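Local structure of glycoside hydrolase family protein (Novosphingobium sp. PP1Y, 6Q2F) at residues K494-I505 with D577-E586; N639-T647 with E667-H678. The protein is an alpha-L-rhamnosidase, a glycoside hydrolase that probably releases alpha-L-rhamnose from rhamnosylated substrates, and holds a sodium ion. All coordinates share one frame; numbering follows the deposited sequence.

Contact 1: K494-I505 with D577-E586. With NA (sodium ion), chain B.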
# COMPACT_ATOMS: atom_id res chain seq x y z
N LYS A 494 24.72 12.85 -5.40
CA LYS A 494 25.67 11.92 -4.80
C LYS A 494 25.93 12.23 -3.33
O LYS A 494 26.46 11.37 -2.61
CB LYS A 494 26.99 11.95 -5.57
CG LYS A 494 26.81 11.45 -7.00
CD LYS A 494 28.14 11.26 -7.70
CE LYS A 494 28.08 10.06 -8.63
NZ LYS A 494 29.42 9.68 -9.15
N ARG A 495 25.57 13.42 -2.86
CA ARG A 495 25.80 13.83 -1.49
C ARG A 495 24.56 14.57 -1.00
O ARG A 495 23.82 15.15 -1.80
CB ARG A 495 27.05 14.70 -1.38
CG ARG A 495 28.37 13.90 -1.54
CD ARG A 495 29.58 14.81 -1.55
NE ARG A 495 29.97 15.25 -0.20
CZ ARG A 495 30.67 16.34 0.06
NH1 ARG A 495 31.07 17.15 -0.92
NH2 ARG A 495 30.97 16.65 1.32
N GLY A 496 24.35 14.55 0.32
CA GLY A 496 23.23 15.26 0.91
C GLY A 496 21.92 14.56 0.64
O GLY A 496 21.65 13.49 1.22
N VAL A 497 21.07 15.15 -0.19
CA VAL A 497 19.82 14.50 -0.60
C VAL A 497 20.18 13.41 -1.61
O VAL A 497 20.70 13.68 -2.69
CB VAL A 497 18.84 15.52 -1.20
CG1 VAL A 497 17.52 14.84 -1.57
CG2 VAL A 497 18.57 16.65 -0.23
N ARG A 498 19.94 12.15 -1.23
CA ARG A 498 20.30 11.02 -2.08
C ARG A 498 19.10 10.44 -2.80
O ARG A 498 19.28 9.64 -3.72
CB ARG A 498 20.95 9.89 -1.27
CG ARG A 498 22.12 10.35 -0.38
CD ARG A 498 23.20 10.98 -1.25
NE ARG A 498 23.53 10.14 -2.38
CZ ARG A 498 24.32 9.07 -2.31
NH1 ARG A 498 24.85 8.70 -1.15
NH2 ARG A 498 24.56 8.35 -3.41
N ALA A 499 17.88 10.78 -2.37
CA ALA A 499 16.77 10.00 -2.86
C ALA A 499 15.50 10.81 -2.86
O ALA A 499 15.35 11.78 -2.10
CB ALA A 499 16.56 8.73 -2.00
N LEU A 500 14.57 10.35 -3.67
CA LEU A 500 13.24 10.89 -3.84
C LEU A 500 12.26 9.83 -3.37
O LEU A 500 12.48 8.64 -3.59
CB LEU A 500 12.99 11.21 -5.32
CG LEU A 500 12.42 12.51 -5.84
CD1 LEU A 500 13.04 13.70 -5.11
CD2 LEU A 500 12.76 12.55 -7.34
N LEU A 501 11.18 10.25 -2.74
CA LEU A 501 10.14 9.33 -2.32
C LEU A 501 8.85 9.72 -3.02
O LEU A 501 8.42 10.87 -2.91
CB LEU A 501 9.95 9.35 -0.80
CG LEU A 501 8.60 8.80 -0.34
CD1 LEU A 501 8.54 7.31 -0.61
CD2 LEU A 501 8.43 9.02 1.16
N THR A 502 8.25 8.77 -3.76
CA THR A 502 6.89 8.96 -4.27
C THR A 502 5.98 8.22 -3.30
O THR A 502 5.94 6.98 -3.29
CB THR A 502 6.72 8.47 -5.71
OG1 THR A 502 7.04 7.08 -5.82
CG2 THR A 502 7.61 9.25 -6.68
N ASP A 503 5.32 8.98 -2.43
CA ASP A 503 4.38 8.46 -1.46
C ASP A 503 3.22 7.78 -2.19
O ASP A 503 3.04 7.92 -3.40
CB ASP A 503 3.87 9.61 -0.59
CG ASP A 503 3.42 9.17 0.78
OD1 ASP A 503 3.32 7.94 1.02
OD2 ASP A 503 3.15 10.06 1.61
N SER A 504 2.42 7.02 -1.43
CA SER A 504 1.28 6.33 -2.04
C SER A 504 0.31 7.35 -2.62
O SER A 504 0.14 8.45 -2.08
CB SER A 504 0.59 5.44 -0.99
OG SER A 504 0.26 6.21 0.13
N ILE A 505 -0.32 7.00 -3.75
CA ILE A 505 -0.97 8.01 -4.59
C ILE A 505 -2.47 8.01 -4.36
O ILE A 505 -3.11 6.95 -4.31
CB ILE A 505 -0.64 7.80 -6.08
CG1 ILE A 505 -1.16 9.00 -6.87
CG2 ILE A 505 -1.24 6.52 -6.62
CD1 ILE A 505 -0.50 9.11 -8.29
N ASP A 577 21.26 11.90 -10.30
CA ASP A 577 22.00 11.05 -9.37
C ASP A 577 21.21 10.73 -8.10
O ASP A 577 21.79 10.50 -7.05
CB ASP A 577 23.35 11.66 -8.98
CG ASP A 577 24.25 11.88 -10.17
OD1 ASP A 577 24.35 10.98 -11.01
OD2 ASP A 577 24.86 12.97 -10.24
N LEU A 578 19.89 10.73 -8.21
CA LEU A 578 19.01 10.39 -7.10
C LEU A 578 18.44 8.98 -7.30
O LEU A 578 18.24 8.53 -8.43
CB LEU A 578 17.86 11.39 -6.99
CG LEU A 578 18.25 12.85 -6.69
CD1 LEU A 578 17.06 13.80 -6.90
CD2 LEU A 578 18.73 12.97 -5.24
N LYS A 579 18.18 8.30 -6.19
CA LYS A 579 17.39 7.07 -6.20
C LYS A 579 15.94 7.38 -5.88
O LYS A 579 15.61 8.43 -5.34
CB LYS A 579 17.94 6.06 -5.19
CG LYS A 579 19.39 5.72 -5.36
CD LYS A 579 19.87 4.78 -4.25
CE LYS A 579 21.40 4.74 -4.16
NZ LYS A 579 21.97 5.96 -3.47
N VAL A 580 15.06 6.44 -6.23
CA VAL A 580 13.62 6.59 -5.99
C VAL A 580 13.15 5.47 -5.08
O VAL A 580 13.29 4.28 -5.43
CB VAL A 580 12.82 6.59 -7.30
CG1 VAL A 580 11.33 6.80 -7.02
CG2 VAL A 580 13.35 7.65 -8.19
N TYR A 581 12.63 5.84 -3.91
CA TYR A 581 11.74 4.99 -3.12
C TYR A 581 10.33 5.14 -3.67
O TYR A 581 9.81 6.26 -3.75
CB TYR A 581 11.76 5.40 -1.65
CG TYR A 581 13.01 5.05 -0.90
CD1 TYR A 581 14.13 5.85 -0.97
CD2 TYR A 581 13.04 3.93 -0.07
CE1 TYR A 581 15.27 5.53 -0.27
CE2 TYR A 581 14.15 3.61 0.64
CZ TYR A 581 15.26 4.40 0.55
OH TYR A 581 16.37 4.05 1.26
N GLY A 582 9.69 4.04 -4.02
CA GLY A 582 8.43 4.16 -4.74
C GLY A 582 7.31 3.32 -4.15
O GLY A 582 7.31 2.09 -4.26
N GLU A 583 6.34 3.99 -3.54
CA GLU A 583 5.12 3.33 -3.12
C GLU A 583 4.15 3.34 -4.29
O GLU A 583 4.40 3.95 -5.33
CB GLU A 583 4.51 4.02 -1.90
CG GLU A 583 5.34 3.95 -0.66
CD GLU A 583 4.58 4.42 0.60
OE1 GLU A 583 3.43 4.91 0.48
OE2 GLU A 583 5.14 4.29 1.70
N ALA A 584 3.01 2.68 -4.11
CA ALA A 584 2.01 2.64 -5.16
C ALA A 584 0.62 2.96 -4.62
O ALA A 584 0.39 4.05 -4.11
CB ALA A 584 2.05 1.28 -5.86
N LEU A 585 -0.32 2.04 -4.80
CA LEU A 585 -1.70 2.19 -4.32
C LEU A 585 -1.89 2.07 -2.82
O LEU A 585 -2.55 2.86 -2.23
CB LEU A 585 -2.67 1.29 -5.07
CG LEU A 585 -2.60 1.32 -6.59
CD1 LEU A 585 -3.49 0.28 -7.22
CD2 LEU A 585 -2.91 2.68 -7.12
N GLU A 586 -1.26 1.05 -2.25
CA GLU A 586 -1.25 0.78 -0.81
C GLU A 586 -2.59 0.29 -0.28
O GLU A 586 -2.65 -0.78 0.34
CB GLU A 586 -0.81 2.01 0.01
CG GLU A 586 -0.74 1.72 1.53
CD GLU A 586 -0.29 2.91 2.36
OE1 GLU A 586 -1.02 3.24 3.30
OE2 GLU A 586 0.78 3.49 2.09
NA NA B . 1.82 5.63 2.16
O HOH W 1 25.09 15.27 -7.77
O HOH W 2 21.73 8.68 -4.73
O HOH W 3 24.30 8.81 -6.38
O HOH W 4 3.52 6.38 -5.55
O HOH W 5 -3.32 5.67 -2.09

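Contact 2: N639-T647 with E667-H678. With NA (sodium ion), chain B.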
# COMPACT_ATOMS: atom_id res chain seq x y z
N ASN A 639 16.07 -5.68 -5.60
CA ASN A 639 16.43 -6.44 -4.40
C ASN A 639 15.97 -5.80 -3.09
O ASN A 639 15.46 -6.45 -2.24
CB ASN A 639 17.88 -6.88 -4.36
CG ASN A 639 18.13 -7.94 -3.32
OD1 ASN A 639 17.43 -8.90 -3.22
ND2 ASN A 639 19.15 -7.75 -2.54
N LEU A 640 16.18 -4.50 -2.95
CA LEU A 640 15.73 -3.80 -1.79
C LEU A 640 14.20 -3.66 -1.80
O LEU A 640 13.62 -3.41 -2.80
CB LEU A 640 16.41 -2.45 -1.71
CG LEU A 640 17.91 -2.44 -1.48
CD1 LEU A 640 18.53 -1.11 -1.76
CD2 LEU A 640 18.27 -2.89 -0.10
N VAL A 641 13.58 -3.83 -0.67
CA VAL A 641 12.14 -3.71 -0.52
C VAL A 641 11.89 -2.87 0.71
O VAL A 641 12.17 -3.31 1.84
CB VAL A 641 11.45 -5.08 -0.35
CG1 VAL A 641 9.95 -4.89 -0.21
CG2 VAL A 641 11.77 -6.01 -1.51
N ALA A 642 11.36 -1.67 0.52
CA ALA A 642 11.14 -0.80 1.66
C ALA A 642 9.69 -0.88 2.10
O ALA A 642 8.79 -1.26 1.34
CB ALA A 642 11.49 0.66 1.32
N ALA A 643 9.46 -0.53 3.36
CA ALA A 643 8.10 -0.36 3.83
C ALA A 643 8.02 0.76 4.84
O ALA A 643 8.86 0.88 5.74
CB ALA A 643 7.55 -1.66 4.43
N GLU A 644 7.02 1.61 4.64
CA GLU A 644 6.54 2.55 5.64
C GLU A 644 6.02 1.74 6.83
O GLU A 644 4.94 1.15 6.77
CB GLU A 644 5.47 3.44 4.99
CG GLU A 644 4.72 4.36 5.87
CD GLU A 644 3.58 5.00 5.10
OE1 GLU A 644 3.66 5.00 3.85
OE2 GLU A 644 2.60 5.44 5.73
N SER A 645 6.79 1.70 7.92
CA SER A 645 6.68 0.64 8.92
C SER A 645 6.07 1.15 10.22
O SER A 645 6.60 2.07 10.84
CB SER A 645 8.05 0.00 9.20
OG SER A 645 8.64 -0.54 8.05
N MSE A 646 4.98 0.51 10.63
CA MSE A 646 4.48 0.56 12.00
C MSE A 646 3.75 1.82 12.32
O MSE A 646 3.76 2.31 13.47
CB MSE A 646 5.62 0.35 13.01
CG MSE A 646 6.16 -1.05 12.90
SE MSE A 646 7.55 -1.49 14.18
CE MSE A 646 8.83 -0.59 13.33
N THR A 647 3.09 2.35 11.30
CA THR A 647 2.15 3.43 11.53
C THR A 647 1.13 2.98 12.56
O THR A 647 0.66 1.84 12.54
CB THR A 647 1.46 3.83 10.23
OG1 THR A 647 2.45 4.19 9.27
CG2 THR A 647 0.54 5.01 10.50
N GLU A 667 6.63 -7.80 8.45
CA GLU A 667 7.20 -7.15 7.27
C GLU A 667 8.34 -7.97 6.70
O GLU A 667 8.46 -8.16 5.48
CB GLU A 667 7.69 -5.76 7.62
CG GLU A 667 6.59 -4.80 8.03
CD GLU A 667 7.16 -3.46 8.41
OE1 GLU A 667 8.17 -3.05 7.81
OE2 GLU A 667 6.59 -2.83 9.32
N PHE A 668 9.23 -8.45 7.58
CA PHE A 668 10.37 -9.24 7.14
C PHE A 668 9.92 -10.50 6.39
O PHE A 668 10.40 -10.77 5.29
CB PHE A 668 11.23 -9.60 8.34
CG PHE A 668 12.09 -8.45 8.84
CD1 PHE A 668 12.66 -7.56 7.94
CD2 PHE A 668 12.34 -8.28 10.19
CE1 PHE A 668 13.46 -6.53 8.38
CE2 PHE A 668 13.12 -7.23 10.64
CZ PHE A 668 13.69 -6.36 9.73
N VAL A 669 8.98 -11.26 6.96
CA VAL A 669 8.61 -12.54 6.36
C VAL A 669 7.76 -12.35 5.10
O VAL A 669 7.63 -13.27 4.29
CB VAL A 669 7.90 -13.43 7.40
CG1 VAL A 669 6.41 -13.07 7.52
CG2 VAL A 669 8.10 -14.92 7.05
N THR A 670 7.23 -11.13 4.87
CA THR A 670 6.52 -10.85 3.63
C THR A 670 7.45 -10.39 2.51
O THR A 670 7.03 -10.37 1.35
CB THR A 670 5.44 -9.80 3.87
OG1 THR A 670 4.67 -10.20 5.02
CG2 THR A 670 4.47 -9.70 2.65
N GLY A 671 8.70 -10.05 2.82
CA GLY A 671 9.67 -9.65 1.80
C GLY A 671 10.29 -8.29 2.02
O GLY A 671 11.18 -7.90 1.24
N VAL A 672 9.88 -7.53 3.03
CA VAL A 672 10.54 -6.27 3.33
C VAL A 672 11.94 -6.54 3.86
O VAL A 672 12.15 -7.44 4.68
CB VAL A 672 9.70 -5.47 4.33
CG1 VAL A 672 10.45 -4.20 4.77
CG2 VAL A 672 8.34 -5.15 3.72
N ASN A 673 12.91 -5.76 3.38
CA ASN A 673 14.25 -5.81 3.96
C ASN A 673 14.86 -4.43 4.14
O ASN A 673 16.08 -4.33 4.32
CB ASN A 673 15.17 -6.72 3.09
CG ASN A 673 15.23 -6.27 1.65
OD1 ASN A 673 15.05 -5.09 1.34
ND2 ASN A 673 15.50 -7.21 0.76
N ARG A 674 14.08 -3.36 4.03
CA ARG A 674 14.53 -2.02 4.43
C ARG A 674 13.36 -1.32 5.09
O ARG A 674 12.60 -0.59 4.43
CB ARG A 674 15.05 -1.21 3.25
CG ARG A 674 15.34 0.25 3.63
CD ARG A 674 16.21 0.94 2.62
NE ARG A 674 17.56 0.40 2.59
CZ ARG A 674 18.51 0.81 1.75
NH1 ARG A 674 18.25 1.78 0.87
NH2 ARG A 674 19.71 0.26 1.79
N PRO A 675 13.13 -1.55 6.38
CA PRO A 675 12.06 -0.83 7.05
C PRO A 675 12.35 0.67 7.05
O PRO A 675 13.49 1.10 7.18
CB PRO A 675 12.06 -1.42 8.46
CG PRO A 675 12.65 -2.85 8.26
CD PRO A 675 13.74 -2.58 7.24
N VAL A 676 11.30 1.45 6.84
CA VAL A 676 11.36 2.90 6.97
C VAL A 676 10.34 3.24 8.05
O VAL A 676 9.12 3.19 7.81
CB VAL A 676 11.08 3.63 5.65
CG1 VAL A 676 11.33 5.15 5.82
CG2 VAL A 676 11.99 3.06 4.53
N ILE A 677 10.81 3.47 9.25
CA ILE A 677 9.91 3.67 10.35
C ILE A 677 9.11 4.93 10.34
O ILE A 677 9.63 5.97 10.25
CB ILE A 677 10.64 3.52 11.69
CG1 ILE A 677 11.32 2.18 11.76
CG2 ILE A 677 9.68 3.69 12.84
CD1 ILE A 677 12.55 2.15 12.61
N HIS A 678 7.82 4.76 10.44
CA HIS A 678 6.89 5.83 10.53
C HIS A 678 6.57 6.03 12.00
O HIS A 678 5.88 5.21 12.52
CB HIS A 678 5.63 5.40 9.84
CG HIS A 678 4.58 6.45 9.77
ND1 HIS A 678 3.86 6.85 10.86
CD2 HIS A 678 4.13 7.19 8.74
CE1 HIS A 678 3.03 7.80 10.51
NE2 HIS A 678 3.17 8.02 9.22
NA NA B . 1.82 5.63 2.16

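Contact 1: K494-I505 with D577-E586
Leu-500 and Val-580 lie abreast on strands 497-502 and 579-582, parallel neighbours in the (beta/alpha)8 barrel. Leu-500 bonds the residues on either side of Val-580: its N donates to Lys-579 O (2.7 Å) and its O accepts from Tyr-581 N (2.8 Å).

Between Ala-499 and Tyr-581, on one face, contact is apolar: the short alanine lets the tyrosine ring come in edge-first, Ala-499 CB lying in the ring plane, 3.9 Å from Tyr-581 CE1, while the ring's hydroxyl bonds Glu-127. Leu-501, with CG anti to the backbone N (chi1 160°), brings CD1 against Tyr-581 CB. On the other face, Thr-502 and Val-580 meet helix 543-575.

At the strand starts the like-charged Arg-498 and Lys-579 side chains run side by side, NH2 of Arg-498 lying 3.5 Å from NZ of Lys-579. A water accepting from both, weakly from the arginine, probably eases this; Arg-498 NE bonds Gly-493 O.

Carboxylates at the C-terminal ends suit a cation: those of Asp-503 and Glu-583 lie alongside each other, planes 70° apart. Glu-644 is the sodium ion's fifth ligand; the ion sits 2.6 Å from Ser-504 OG, 2.4 Å from both Glu-583 OE1 and Glu-586 OE2, and 3.0 Å from Asp-503 OD1.

Contact 2: N639-T647 with E667-H678
Asn-673 grips the loop before strand 642-649 with both ends of its amide, just before the second strand of a right-handed beta-alpha-beta unit. Its OD1 accepts from Val-641 N at 2.8 Å, and ND2 donates almost straight to Asn-639 O (3.1 Å, 173°), lying in the amide plane; ND2 also bonds Leu-725 O. Replacing it with a leucine would probably leave Val-641 N and Asn-639 O without these mates and free the loop to shift. Val-641 O in turn receives both Asn-673 N and Arg-674 N.

The tight part lies beyond, in the parallel ladder and under the helix end. Pro-675 costs this ladder nothing, because Ala-643 N bonds Arg-674 O weakly and Ala-643 O accepts from Val-676 N. The small Ala-643 methyl packs on Val-672 CG2 at 3.6 Å. Buried Ser-645 OG stands 2.6 Å from Glu-667 OE1 and 2.7 Å from Ala-643 O, two acceptors for one proton. At the far end Thr-647 sits over one face of the His-678 ring, with OG1 3.1 Å above its plane and CG2 making a CH-pi contact. With chi1 at -176° the His-678 ring swings away from its own N to lie alongside Glu-644, whose OE1 binds the sodium ion; the ring's polar partner is Gly-698.

Looser is the flank beside the loop, where partly exposed Leu-640 lays CD1 over a guanidinium face of buried Arg-674, 3.9 Å from NH1, while that arginine's NH2 bonds Ser-52 O. Gly-671, at positive phi, closes helix 657-670 in a Schellman motif.

Around this pair, Val-641, Glu-667 and Val-672 meet helix 620-636, selenomethionine Met-646 and Pro-675 pack on helix 657-670, Pro-675 also touches helix 712-726, and Ala-642 lies against strand 604-610.

How the contacts relate
Contacts 1 and 2 belong to one closed parallel barrel and follow in series along the chain, contact 1 being complete before contact 2 begins; their centres are 14 Å apart. Strand 604-610 stands between them in the wall, and strand 674-677 pairs onward with strand 56-62 to close the ring. Despite that spacing they touch through the barrel interior: Tyr-581 OH probably hydrogen-bonds Arg-674 NH1 at 3.0 Å, and Tyr-581 packs on Ala-642. Near the C-terminal strand ends, where such barrels carry their active sites, contact 1 supplies four sodium ligands and contact 2 the fifth, Glu-644, so the ion ties together separate parts of the wall.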